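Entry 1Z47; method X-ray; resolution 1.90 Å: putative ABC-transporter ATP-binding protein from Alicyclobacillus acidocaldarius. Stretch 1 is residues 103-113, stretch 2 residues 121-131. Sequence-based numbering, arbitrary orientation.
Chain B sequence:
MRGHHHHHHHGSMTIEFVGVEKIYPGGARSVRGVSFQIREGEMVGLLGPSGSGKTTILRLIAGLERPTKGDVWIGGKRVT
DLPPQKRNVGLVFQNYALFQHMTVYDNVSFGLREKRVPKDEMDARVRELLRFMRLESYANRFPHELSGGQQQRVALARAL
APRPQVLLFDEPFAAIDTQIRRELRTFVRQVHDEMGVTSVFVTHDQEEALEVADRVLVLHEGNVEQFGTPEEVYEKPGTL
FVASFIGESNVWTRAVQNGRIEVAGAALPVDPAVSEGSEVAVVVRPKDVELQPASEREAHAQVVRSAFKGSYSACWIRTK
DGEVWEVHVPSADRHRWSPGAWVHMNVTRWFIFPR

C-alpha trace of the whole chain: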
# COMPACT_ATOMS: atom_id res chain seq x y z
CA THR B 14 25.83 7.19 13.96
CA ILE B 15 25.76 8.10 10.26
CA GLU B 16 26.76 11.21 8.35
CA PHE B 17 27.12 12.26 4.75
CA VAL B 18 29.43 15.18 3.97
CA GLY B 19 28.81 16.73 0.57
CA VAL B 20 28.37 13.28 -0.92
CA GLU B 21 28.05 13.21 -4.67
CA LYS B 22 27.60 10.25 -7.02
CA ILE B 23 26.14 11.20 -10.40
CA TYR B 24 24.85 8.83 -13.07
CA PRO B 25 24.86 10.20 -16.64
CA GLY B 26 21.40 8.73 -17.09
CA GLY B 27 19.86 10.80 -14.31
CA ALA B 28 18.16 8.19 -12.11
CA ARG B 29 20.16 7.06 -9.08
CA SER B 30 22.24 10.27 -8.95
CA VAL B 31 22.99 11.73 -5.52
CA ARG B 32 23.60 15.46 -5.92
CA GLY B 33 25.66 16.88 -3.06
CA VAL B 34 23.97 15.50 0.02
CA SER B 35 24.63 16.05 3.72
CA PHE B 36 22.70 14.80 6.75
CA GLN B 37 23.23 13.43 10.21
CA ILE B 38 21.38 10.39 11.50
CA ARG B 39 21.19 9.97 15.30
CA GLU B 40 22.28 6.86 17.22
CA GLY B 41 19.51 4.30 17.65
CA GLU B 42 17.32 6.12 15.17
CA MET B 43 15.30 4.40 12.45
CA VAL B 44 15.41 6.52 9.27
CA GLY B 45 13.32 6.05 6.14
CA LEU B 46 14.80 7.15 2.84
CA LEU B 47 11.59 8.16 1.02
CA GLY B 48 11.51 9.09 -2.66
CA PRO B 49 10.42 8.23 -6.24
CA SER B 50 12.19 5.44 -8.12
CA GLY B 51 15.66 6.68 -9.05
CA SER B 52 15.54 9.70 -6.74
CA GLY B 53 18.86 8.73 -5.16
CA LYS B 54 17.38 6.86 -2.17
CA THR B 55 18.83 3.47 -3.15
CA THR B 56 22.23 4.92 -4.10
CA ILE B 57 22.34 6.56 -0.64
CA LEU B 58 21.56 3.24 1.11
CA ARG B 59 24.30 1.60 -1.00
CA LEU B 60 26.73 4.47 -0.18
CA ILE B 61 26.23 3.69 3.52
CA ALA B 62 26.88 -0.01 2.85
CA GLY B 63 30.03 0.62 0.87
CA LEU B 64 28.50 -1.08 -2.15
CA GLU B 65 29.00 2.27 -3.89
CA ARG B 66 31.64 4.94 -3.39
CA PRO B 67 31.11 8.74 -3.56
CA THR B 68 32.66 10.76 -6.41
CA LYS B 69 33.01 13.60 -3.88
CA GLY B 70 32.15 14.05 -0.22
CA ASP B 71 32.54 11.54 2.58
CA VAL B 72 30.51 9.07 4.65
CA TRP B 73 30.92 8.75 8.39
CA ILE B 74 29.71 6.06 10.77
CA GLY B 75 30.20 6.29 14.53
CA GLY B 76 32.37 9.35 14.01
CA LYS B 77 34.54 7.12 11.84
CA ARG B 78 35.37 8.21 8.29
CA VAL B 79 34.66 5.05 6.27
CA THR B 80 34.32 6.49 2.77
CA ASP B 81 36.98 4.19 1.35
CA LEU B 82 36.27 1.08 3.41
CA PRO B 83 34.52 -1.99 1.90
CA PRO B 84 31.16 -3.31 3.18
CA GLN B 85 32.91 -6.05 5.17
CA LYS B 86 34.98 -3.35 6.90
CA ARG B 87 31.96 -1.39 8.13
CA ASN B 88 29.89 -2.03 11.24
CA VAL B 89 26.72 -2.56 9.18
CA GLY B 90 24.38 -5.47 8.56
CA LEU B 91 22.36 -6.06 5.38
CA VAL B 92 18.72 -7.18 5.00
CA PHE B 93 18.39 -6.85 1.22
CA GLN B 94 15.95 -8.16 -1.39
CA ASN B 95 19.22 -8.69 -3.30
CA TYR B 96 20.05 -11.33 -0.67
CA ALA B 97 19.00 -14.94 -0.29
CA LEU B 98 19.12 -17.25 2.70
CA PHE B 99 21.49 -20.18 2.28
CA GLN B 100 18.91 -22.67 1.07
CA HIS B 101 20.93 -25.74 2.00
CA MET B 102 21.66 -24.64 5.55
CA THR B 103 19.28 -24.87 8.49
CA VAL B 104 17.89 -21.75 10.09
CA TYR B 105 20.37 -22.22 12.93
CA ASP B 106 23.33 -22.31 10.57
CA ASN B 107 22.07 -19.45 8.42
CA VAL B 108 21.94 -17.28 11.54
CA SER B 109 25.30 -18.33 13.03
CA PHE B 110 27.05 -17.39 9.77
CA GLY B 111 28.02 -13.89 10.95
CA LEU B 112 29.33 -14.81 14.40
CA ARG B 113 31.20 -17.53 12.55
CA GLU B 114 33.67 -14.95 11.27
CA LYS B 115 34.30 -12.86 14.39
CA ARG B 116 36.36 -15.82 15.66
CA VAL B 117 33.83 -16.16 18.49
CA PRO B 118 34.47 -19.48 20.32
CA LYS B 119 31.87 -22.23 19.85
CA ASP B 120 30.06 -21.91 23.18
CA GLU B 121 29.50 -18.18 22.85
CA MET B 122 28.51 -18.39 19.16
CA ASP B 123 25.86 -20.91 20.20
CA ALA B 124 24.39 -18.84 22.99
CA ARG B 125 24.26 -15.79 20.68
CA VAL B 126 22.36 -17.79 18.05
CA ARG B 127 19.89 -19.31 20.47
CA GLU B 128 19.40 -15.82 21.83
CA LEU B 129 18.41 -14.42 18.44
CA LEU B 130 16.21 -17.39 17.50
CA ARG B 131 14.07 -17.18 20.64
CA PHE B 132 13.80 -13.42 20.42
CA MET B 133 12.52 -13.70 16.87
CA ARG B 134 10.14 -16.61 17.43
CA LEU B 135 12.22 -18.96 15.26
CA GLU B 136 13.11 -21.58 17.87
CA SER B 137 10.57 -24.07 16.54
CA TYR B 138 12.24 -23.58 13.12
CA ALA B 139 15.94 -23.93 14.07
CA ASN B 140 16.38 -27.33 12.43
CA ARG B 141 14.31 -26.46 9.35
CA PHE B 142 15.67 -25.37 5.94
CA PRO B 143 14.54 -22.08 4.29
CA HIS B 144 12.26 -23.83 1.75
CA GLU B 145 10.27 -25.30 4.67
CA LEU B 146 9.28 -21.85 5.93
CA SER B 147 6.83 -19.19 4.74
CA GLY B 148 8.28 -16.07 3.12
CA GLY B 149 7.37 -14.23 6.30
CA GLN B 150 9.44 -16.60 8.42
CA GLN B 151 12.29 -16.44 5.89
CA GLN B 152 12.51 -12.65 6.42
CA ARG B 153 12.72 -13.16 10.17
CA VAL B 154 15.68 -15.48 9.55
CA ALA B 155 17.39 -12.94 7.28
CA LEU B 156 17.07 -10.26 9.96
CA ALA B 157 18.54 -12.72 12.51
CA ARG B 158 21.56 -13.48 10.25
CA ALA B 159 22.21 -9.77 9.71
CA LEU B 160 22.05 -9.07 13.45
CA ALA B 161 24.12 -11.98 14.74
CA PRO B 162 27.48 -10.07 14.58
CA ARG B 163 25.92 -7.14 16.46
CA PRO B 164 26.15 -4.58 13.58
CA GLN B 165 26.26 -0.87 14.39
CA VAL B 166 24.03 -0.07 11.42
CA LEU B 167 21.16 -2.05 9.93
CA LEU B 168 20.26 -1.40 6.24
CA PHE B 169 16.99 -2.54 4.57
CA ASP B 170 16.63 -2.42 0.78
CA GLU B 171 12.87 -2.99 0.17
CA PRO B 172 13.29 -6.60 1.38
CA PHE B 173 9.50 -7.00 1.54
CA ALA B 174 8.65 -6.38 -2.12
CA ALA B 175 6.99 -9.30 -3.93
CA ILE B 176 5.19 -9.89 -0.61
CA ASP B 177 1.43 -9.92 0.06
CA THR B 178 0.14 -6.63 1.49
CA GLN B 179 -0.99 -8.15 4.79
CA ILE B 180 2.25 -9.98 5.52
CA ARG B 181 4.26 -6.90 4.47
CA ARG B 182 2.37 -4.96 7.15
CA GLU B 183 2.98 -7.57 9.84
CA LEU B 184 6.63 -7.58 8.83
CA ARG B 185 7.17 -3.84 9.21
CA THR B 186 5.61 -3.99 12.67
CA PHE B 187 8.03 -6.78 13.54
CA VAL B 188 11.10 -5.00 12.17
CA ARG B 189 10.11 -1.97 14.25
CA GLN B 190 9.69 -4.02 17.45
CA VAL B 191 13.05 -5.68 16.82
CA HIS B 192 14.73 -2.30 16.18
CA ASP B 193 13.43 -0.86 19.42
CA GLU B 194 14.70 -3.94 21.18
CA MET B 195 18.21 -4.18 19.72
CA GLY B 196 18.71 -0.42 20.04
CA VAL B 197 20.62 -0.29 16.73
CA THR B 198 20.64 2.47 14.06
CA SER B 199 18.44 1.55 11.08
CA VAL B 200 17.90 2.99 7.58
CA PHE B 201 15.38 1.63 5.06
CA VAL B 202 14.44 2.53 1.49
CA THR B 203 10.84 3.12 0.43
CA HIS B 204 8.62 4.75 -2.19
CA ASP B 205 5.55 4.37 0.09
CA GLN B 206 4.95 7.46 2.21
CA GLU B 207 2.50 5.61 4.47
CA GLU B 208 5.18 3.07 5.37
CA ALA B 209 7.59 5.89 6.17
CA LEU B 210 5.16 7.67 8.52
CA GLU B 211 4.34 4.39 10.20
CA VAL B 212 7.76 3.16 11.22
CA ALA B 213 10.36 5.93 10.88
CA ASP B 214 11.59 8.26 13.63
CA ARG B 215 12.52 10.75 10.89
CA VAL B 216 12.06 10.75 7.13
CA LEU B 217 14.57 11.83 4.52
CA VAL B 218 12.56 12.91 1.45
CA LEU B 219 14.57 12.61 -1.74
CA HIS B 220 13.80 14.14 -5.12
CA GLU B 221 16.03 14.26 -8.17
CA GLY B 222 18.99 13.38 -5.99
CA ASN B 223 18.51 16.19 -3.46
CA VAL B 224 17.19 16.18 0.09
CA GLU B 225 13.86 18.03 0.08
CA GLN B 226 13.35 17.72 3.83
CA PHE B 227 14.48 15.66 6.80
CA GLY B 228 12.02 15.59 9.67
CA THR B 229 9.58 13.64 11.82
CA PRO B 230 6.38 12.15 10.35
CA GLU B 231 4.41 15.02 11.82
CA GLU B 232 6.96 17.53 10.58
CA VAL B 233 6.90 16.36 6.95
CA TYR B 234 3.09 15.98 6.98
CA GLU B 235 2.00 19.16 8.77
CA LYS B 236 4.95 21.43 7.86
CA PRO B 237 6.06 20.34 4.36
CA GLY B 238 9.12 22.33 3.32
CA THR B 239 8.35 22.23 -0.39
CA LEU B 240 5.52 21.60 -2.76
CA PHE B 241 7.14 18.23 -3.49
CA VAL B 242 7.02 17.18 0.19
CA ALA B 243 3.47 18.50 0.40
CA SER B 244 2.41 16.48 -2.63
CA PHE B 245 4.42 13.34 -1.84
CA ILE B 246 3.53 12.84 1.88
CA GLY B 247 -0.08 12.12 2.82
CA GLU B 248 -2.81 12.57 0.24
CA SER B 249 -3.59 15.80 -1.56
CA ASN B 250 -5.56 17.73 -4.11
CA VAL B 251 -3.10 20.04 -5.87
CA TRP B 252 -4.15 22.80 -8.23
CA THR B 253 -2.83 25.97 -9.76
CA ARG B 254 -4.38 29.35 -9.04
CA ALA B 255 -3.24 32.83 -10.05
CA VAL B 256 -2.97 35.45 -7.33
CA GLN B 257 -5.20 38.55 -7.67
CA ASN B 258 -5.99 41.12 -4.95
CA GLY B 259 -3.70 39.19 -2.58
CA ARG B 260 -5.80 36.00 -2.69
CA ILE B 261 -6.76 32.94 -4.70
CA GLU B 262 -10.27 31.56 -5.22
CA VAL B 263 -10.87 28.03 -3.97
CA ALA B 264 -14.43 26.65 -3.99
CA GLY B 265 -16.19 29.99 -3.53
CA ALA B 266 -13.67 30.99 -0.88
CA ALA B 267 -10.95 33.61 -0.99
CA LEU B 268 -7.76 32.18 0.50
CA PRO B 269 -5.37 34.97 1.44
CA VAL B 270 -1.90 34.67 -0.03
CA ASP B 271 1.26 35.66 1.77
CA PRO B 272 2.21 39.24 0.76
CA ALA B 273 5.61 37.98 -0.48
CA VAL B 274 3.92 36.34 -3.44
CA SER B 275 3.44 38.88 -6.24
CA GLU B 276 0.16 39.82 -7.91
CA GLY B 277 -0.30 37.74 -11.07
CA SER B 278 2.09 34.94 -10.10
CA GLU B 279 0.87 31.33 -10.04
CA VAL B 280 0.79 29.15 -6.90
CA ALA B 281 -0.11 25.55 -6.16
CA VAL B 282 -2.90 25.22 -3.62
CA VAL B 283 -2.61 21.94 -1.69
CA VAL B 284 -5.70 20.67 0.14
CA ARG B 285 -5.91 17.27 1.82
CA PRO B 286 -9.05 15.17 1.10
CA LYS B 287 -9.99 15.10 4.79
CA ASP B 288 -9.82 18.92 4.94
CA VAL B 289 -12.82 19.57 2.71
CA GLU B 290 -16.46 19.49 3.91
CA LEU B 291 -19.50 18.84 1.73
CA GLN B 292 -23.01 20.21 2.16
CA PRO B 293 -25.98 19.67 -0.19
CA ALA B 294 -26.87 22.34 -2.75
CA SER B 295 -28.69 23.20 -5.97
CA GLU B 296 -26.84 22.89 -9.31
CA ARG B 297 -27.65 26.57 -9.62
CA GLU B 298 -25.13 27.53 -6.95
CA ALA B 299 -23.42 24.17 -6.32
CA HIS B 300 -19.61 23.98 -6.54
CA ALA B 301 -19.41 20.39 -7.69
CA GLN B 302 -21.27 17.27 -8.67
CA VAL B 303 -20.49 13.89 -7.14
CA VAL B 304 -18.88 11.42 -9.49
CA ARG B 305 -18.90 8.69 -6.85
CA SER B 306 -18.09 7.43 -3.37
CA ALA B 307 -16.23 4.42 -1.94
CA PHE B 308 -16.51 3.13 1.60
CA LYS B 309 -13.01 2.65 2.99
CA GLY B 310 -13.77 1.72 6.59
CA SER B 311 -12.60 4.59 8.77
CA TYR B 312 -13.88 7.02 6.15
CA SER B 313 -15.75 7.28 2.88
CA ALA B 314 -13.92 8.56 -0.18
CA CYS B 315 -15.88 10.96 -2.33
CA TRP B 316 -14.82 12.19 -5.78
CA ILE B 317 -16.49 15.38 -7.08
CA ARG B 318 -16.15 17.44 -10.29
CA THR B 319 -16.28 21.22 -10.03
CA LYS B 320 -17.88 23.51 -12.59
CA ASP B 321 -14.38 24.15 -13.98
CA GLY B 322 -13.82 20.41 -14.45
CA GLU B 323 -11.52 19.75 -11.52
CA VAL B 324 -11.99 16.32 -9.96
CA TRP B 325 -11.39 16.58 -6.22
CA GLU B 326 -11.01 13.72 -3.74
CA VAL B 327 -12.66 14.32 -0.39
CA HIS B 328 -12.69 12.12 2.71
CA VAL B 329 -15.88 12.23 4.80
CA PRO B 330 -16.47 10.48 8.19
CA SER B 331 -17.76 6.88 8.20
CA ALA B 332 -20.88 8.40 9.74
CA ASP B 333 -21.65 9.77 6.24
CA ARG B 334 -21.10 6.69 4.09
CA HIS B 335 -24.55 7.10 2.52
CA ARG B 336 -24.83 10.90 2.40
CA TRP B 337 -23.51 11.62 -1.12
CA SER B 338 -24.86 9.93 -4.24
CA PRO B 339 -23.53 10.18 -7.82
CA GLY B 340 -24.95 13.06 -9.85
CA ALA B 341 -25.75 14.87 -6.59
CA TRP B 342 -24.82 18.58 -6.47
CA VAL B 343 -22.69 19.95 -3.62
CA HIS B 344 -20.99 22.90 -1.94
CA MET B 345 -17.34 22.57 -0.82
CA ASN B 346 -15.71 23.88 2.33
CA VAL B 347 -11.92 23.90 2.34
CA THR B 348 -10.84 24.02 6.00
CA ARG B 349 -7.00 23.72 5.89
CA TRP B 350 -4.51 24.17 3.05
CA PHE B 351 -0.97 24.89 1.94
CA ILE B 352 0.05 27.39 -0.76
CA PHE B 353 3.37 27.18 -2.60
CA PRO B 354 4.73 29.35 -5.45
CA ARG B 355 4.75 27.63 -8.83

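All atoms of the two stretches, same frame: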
# COMPACT_ATOMS: atom_id res chain seq x y z
N THR B 103 20.41 -25.02 7.60
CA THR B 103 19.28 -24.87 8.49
C THR B 103 19.23 -23.40 8.95
O THR B 103 20.16 -22.62 8.73
CB THR B 103 19.42 -25.73 9.74
OG1 THR B 103 20.64 -25.39 10.42
CG2 THR B 103 19.38 -27.22 9.38
N VAL B 104 18.11 -23.06 9.55
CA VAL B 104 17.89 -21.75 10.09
C VAL B 104 19.02 -21.47 11.06
O VAL B 104 19.68 -20.42 10.97
CB VAL B 104 16.54 -21.72 10.78
CG1 VAL B 104 16.40 -20.45 11.64
CG2 VAL B 104 15.43 -21.80 9.70
N TYR B 105 19.29 -22.41 11.95
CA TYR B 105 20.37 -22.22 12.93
C TYR B 105 21.70 -21.85 12.26
O TYR B 105 22.40 -20.92 12.69
CB TYR B 105 20.60 -23.50 13.74
CG TYR B 105 21.71 -23.38 14.77
CD1 TYR B 105 21.41 -23.19 16.12
CD2 TYR B 105 23.04 -23.45 14.40
CE1 TYR B 105 22.43 -23.09 17.08
CE2 TYR B 105 24.06 -23.34 15.34
CZ TYR B 105 23.74 -23.16 16.68
OH TYR B 105 24.75 -23.06 17.62
N ASP B 106 22.06 -22.58 11.22
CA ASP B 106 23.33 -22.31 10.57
C ASP B 106 23.34 -21.04 9.75
O ASP B 106 24.37 -20.39 9.63
CB ASP B 106 23.76 -23.52 9.74
CG ASP B 106 24.19 -24.68 10.60
OD1 ASP B 106 24.47 -24.45 11.80
OD2 ASP B 106 24.26 -25.81 10.10
N ASN B 107 22.18 -20.69 9.19
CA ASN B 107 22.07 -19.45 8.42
C ASN B 107 22.36 -18.28 9.34
O ASN B 107 23.10 -17.37 8.98
CB ASN B 107 20.67 -19.29 7.85
CG ASN B 107 20.58 -19.68 6.40
OD1 ASN B 107 20.96 -18.91 5.51
ND2 ASN B 107 20.10 -20.89 6.14
N VAL B 108 21.78 -18.34 10.54
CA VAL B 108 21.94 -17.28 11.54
C VAL B 108 23.31 -17.21 12.22
O VAL B 108 23.73 -16.13 12.62
CB VAL B 108 20.85 -17.38 12.64
CG1 VAL B 108 21.19 -16.48 13.81
CG2 VAL B 108 19.50 -16.98 12.05
N SER B 109 24.00 -18.34 12.36
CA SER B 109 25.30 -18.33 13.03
C SER B 109 26.41 -17.84 12.10
O SER B 109 27.48 -17.44 12.56
CB SER B 109 25.64 -19.73 13.57
OG SER B 109 25.96 -20.64 12.54
N PHE B 110 26.12 -17.85 10.80
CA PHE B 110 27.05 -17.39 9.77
C PHE B 110 27.92 -16.17 10.14
O PHE B 110 29.15 -16.21 10.02
CB PHE B 110 26.26 -17.08 8.50
CG PHE B 110 27.11 -16.93 7.27
CD1 PHE B 110 27.64 -18.05 6.62
CD2 PHE B 110 27.40 -15.66 6.75
CE1 PHE B 110 28.44 -17.91 5.48
CE2 PHE B 110 28.20 -15.52 5.62
CZ PHE B 110 28.71 -16.65 4.98
N GLY B 111 27.28 -15.10 10.59
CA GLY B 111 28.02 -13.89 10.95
C GLY B 111 28.98 -14.02 12.12
O GLY B 111 30.13 -13.58 12.05
N LEU B 112 28.50 -14.61 13.22
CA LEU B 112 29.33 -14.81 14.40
C LEU B 112 30.49 -15.72 14.03
O LEU B 112 31.58 -15.66 14.63
CB LEU B 112 28.50 -15.48 15.49
CG LEU B 112 27.29 -14.72 16.01
CD1 LEU B 112 26.38 -15.68 16.74
CD2 LEU B 112 27.76 -13.58 16.92
N ARG B 113 30.23 -16.57 13.04
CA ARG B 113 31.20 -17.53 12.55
C ARG B 113 32.49 -16.88 12.07
O ARG B 113 33.52 -17.54 11.99
CB ARG B 113 30.57 -18.34 11.41
CG ARG B 113 31.44 -19.45 10.83
CD ARG B 113 31.77 -20.51 11.87
NE ARG B 113 32.18 -21.78 11.27
CZ ARG B 113 33.19 -21.91 10.40
NH1 ARG B 113 33.89 -20.85 10.02
NH2 ARG B 113 33.48 -23.11 9.91
N GLU B 121 30.07 -19.52 22.92
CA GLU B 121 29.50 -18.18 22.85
C GLU B 121 28.74 -17.96 21.52
O GLU B 121 27.72 -17.29 21.50
CB GLU B 121 30.62 -17.13 23.04
CG GLU B 121 31.07 -17.00 24.52
CD GLU B 121 32.02 -18.10 24.98
OE1 GLU B 121 32.23 -18.24 26.22
OE2 GLU B 121 32.58 -18.83 24.12
N MET B 122 29.23 -18.53 20.43
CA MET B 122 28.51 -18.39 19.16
C MET B 122 27.13 -19.00 19.33
O MET B 122 26.11 -18.42 18.94
CB MET B 122 29.26 -19.12 18.06
CG MET B 122 28.54 -19.18 16.74
SD MET B 122 29.48 -20.21 15.67
CE MET B 122 31.18 -19.38 15.72
N ASP B 123 27.09 -20.18 19.94
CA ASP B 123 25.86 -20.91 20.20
C ASP B 123 24.84 -20.18 21.03
O ASP B 123 23.65 -20.19 20.71
CB ASP B 123 26.16 -22.22 20.90
CG ASP B 123 26.23 -23.37 19.95
OD1 ASP B 123 27.34 -23.68 19.45
OD2 ASP B 123 25.15 -23.94 19.69
N ALA B 124 25.29 -19.58 22.13
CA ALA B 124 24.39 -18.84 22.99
C ALA B 124 23.83 -17.61 22.27
O ALA B 124 22.67 -17.23 22.48
CB ALA B 124 25.15 -18.39 24.30
N ARG B 125 24.65 -16.99 21.43
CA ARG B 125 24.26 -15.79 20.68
C ARG B 125 23.14 -16.19 19.72
O ARG B 125 22.11 -15.52 19.61
CB ARG B 125 25.46 -15.31 19.86
CG ARG B 125 25.73 -13.80 19.77
CD ARG B 125 24.71 -12.99 18.99
NE ARG B 125 23.81 -12.24 19.86
CZ ARG B 125 23.35 -11.01 19.61
NH1 ARG B 125 23.70 -10.38 18.50
NH2 ARG B 125 22.51 -10.43 20.46
N VAL B 126 23.35 -17.30 19.02
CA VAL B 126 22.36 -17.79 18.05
C VAL B 126 21.05 -18.14 18.72
O VAL B 126 19.98 -17.70 18.28
CB VAL B 126 22.90 -18.98 17.26
CG1 VAL B 126 21.79 -19.58 16.35
CG2 VAL B 126 24.09 -18.52 16.45
N ARG B 127 21.11 -18.91 19.79
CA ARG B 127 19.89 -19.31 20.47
C ARG B 127 19.16 -18.09 20.97
O ARG B 127 17.92 -18.07 21.02
CB ARG B 127 20.20 -20.29 21.60
CG ARG B 127 20.91 -21.52 21.05
CD ARG B 127 21.03 -22.67 22.04
NE ARG B 127 21.81 -23.75 21.44
CZ ARG B 127 21.42 -24.49 20.40
NH1 ARG B 127 20.24 -24.28 19.82
NH2 ARG B 127 22.23 -25.43 19.92
N GLU B 128 19.94 -17.08 21.34
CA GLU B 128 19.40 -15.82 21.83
C GLU B 128 18.53 -15.19 20.75
O GLU B 128 17.38 -14.83 20.98
CB GLU B 128 20.55 -14.87 22.18
CG GLU B 128 20.13 -13.59 22.90
CD GLU B 128 21.14 -12.45 22.77
OE1 GLU B 128 22.37 -12.69 22.87
OE2 GLU B 128 20.70 -11.29 22.58
N LEU B 129 19.11 -15.03 19.56
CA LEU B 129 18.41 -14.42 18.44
C LEU B 129 17.18 -15.22 18.01
O LEU B 129 16.11 -14.65 17.78
CB LEU B 129 19.37 -14.25 17.26
CG LEU B 129 20.45 -13.20 17.48
CD1 LEU B 129 21.51 -13.29 16.40
CD2 LEU B 129 19.79 -11.82 17.50
N LEU B 130 17.33 -16.54 17.93
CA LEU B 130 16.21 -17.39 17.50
C LEU B 130 15.00 -17.29 18.42
O LEU B 130 13.86 -17.24 17.94
CB LEU B 130 16.67 -18.85 17.36
CG LEU B 130 17.72 -19.13 16.28
CD1 LEU B 130 18.02 -20.63 16.26
CD2 LEU B 130 17.24 -18.66 14.91
N ARG B 131 15.20 -17.28 19.74
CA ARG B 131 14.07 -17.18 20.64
C ARG B 131 13.49 -15.78 20.57
O ARG B 131 12.26 -15.62 20.56
CB ARG B 131 14.47 -17.52 22.07
CG ARG B 131 14.64 -19.02 22.30
CD ARG B 131 15.44 -19.32 23.55
NE ARG B 131 16.67 -18.53 23.61
CZ ARG B 131 17.75 -18.87 24.31
NH1 ARG B 131 17.76 -19.99 25.01
NH2 ARG B 131 18.81 -18.07 24.32

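The most unusual feature of this contact is the crowding where Y105 meets D123. Y105 OH lies 2.3 Å from D123 OD2, too short for a hydrogen bond. The two groups clash in the model, so no weight can rest on the exact position of either.

No hydrogen bond joins the two stretches. They are held mainly by apolar packing, with 630 Å² buried in total. Helix 104-109 crosses helix 121-131 at 112°, and the axes come within 9.7 Å. The backbones run close at S109 and V126, whose CA atoms are 5.8 Å apart.

Y105 is the knob of the interface. Its CA-to-CB bond points sideways, but chi1 is t and the ring end comes nearer to the second helix. There it sits among D123, V126, R127 and L130. V126 CG1 lies over one face of the Y105 ring, 3.9 Å from its centroid, in a CH-pi contact. D123 OD2 is at the ring edge. The R127 guanidinium places one face over Y105 CE1, with R127 NH2 3.7 Å from that atom. A tyrosine suits this place because its flat ring offers a broad face to V126.

V126 is the small central residue of the second helix. A branched valine fits the close approach here. V126 CG1 meets the Y105 ring and also lies 4.1 Å from V108 CG1. V126 CG2 lies 3.5 Å from S109 CB and 3.7 Å from L112 CD1. The short side chain of S109 fits where the backbones are near, and its OG makes a weak hydrogen bond to D106 O in its own helix.

V104, V108, L129 and L130 extend the apolar layer. V104 CG1 is 3.8 Å from L130 CD2, and V108 CG2 is 4.0 Å from the same L130 CD2. V108 CG1 reaches L129 CD1 at 4.1 Å. All four residues are buried, as suits their aliphatic side chains.

L112 closes the other end. Its CA-to-CB bond points toward the second helix. L112 CD1 lies 3.3 Å from R125 CB and 3.5 Å from M122 O. L112 CB also packs against M122 CG at 3.9 Å. M122 starts sideways, but its chain is t at chi1 and chi2 and turns m at chi3, which places M122 CE 3.7 Å from R113 CA.

R125 offers its aliphatic base to L112, while R125 NH2 forms a salt bridge with E128 OE2 at 2.9 Å. R125 NH1 is also hydrogen-bonded elsewhere in the structure.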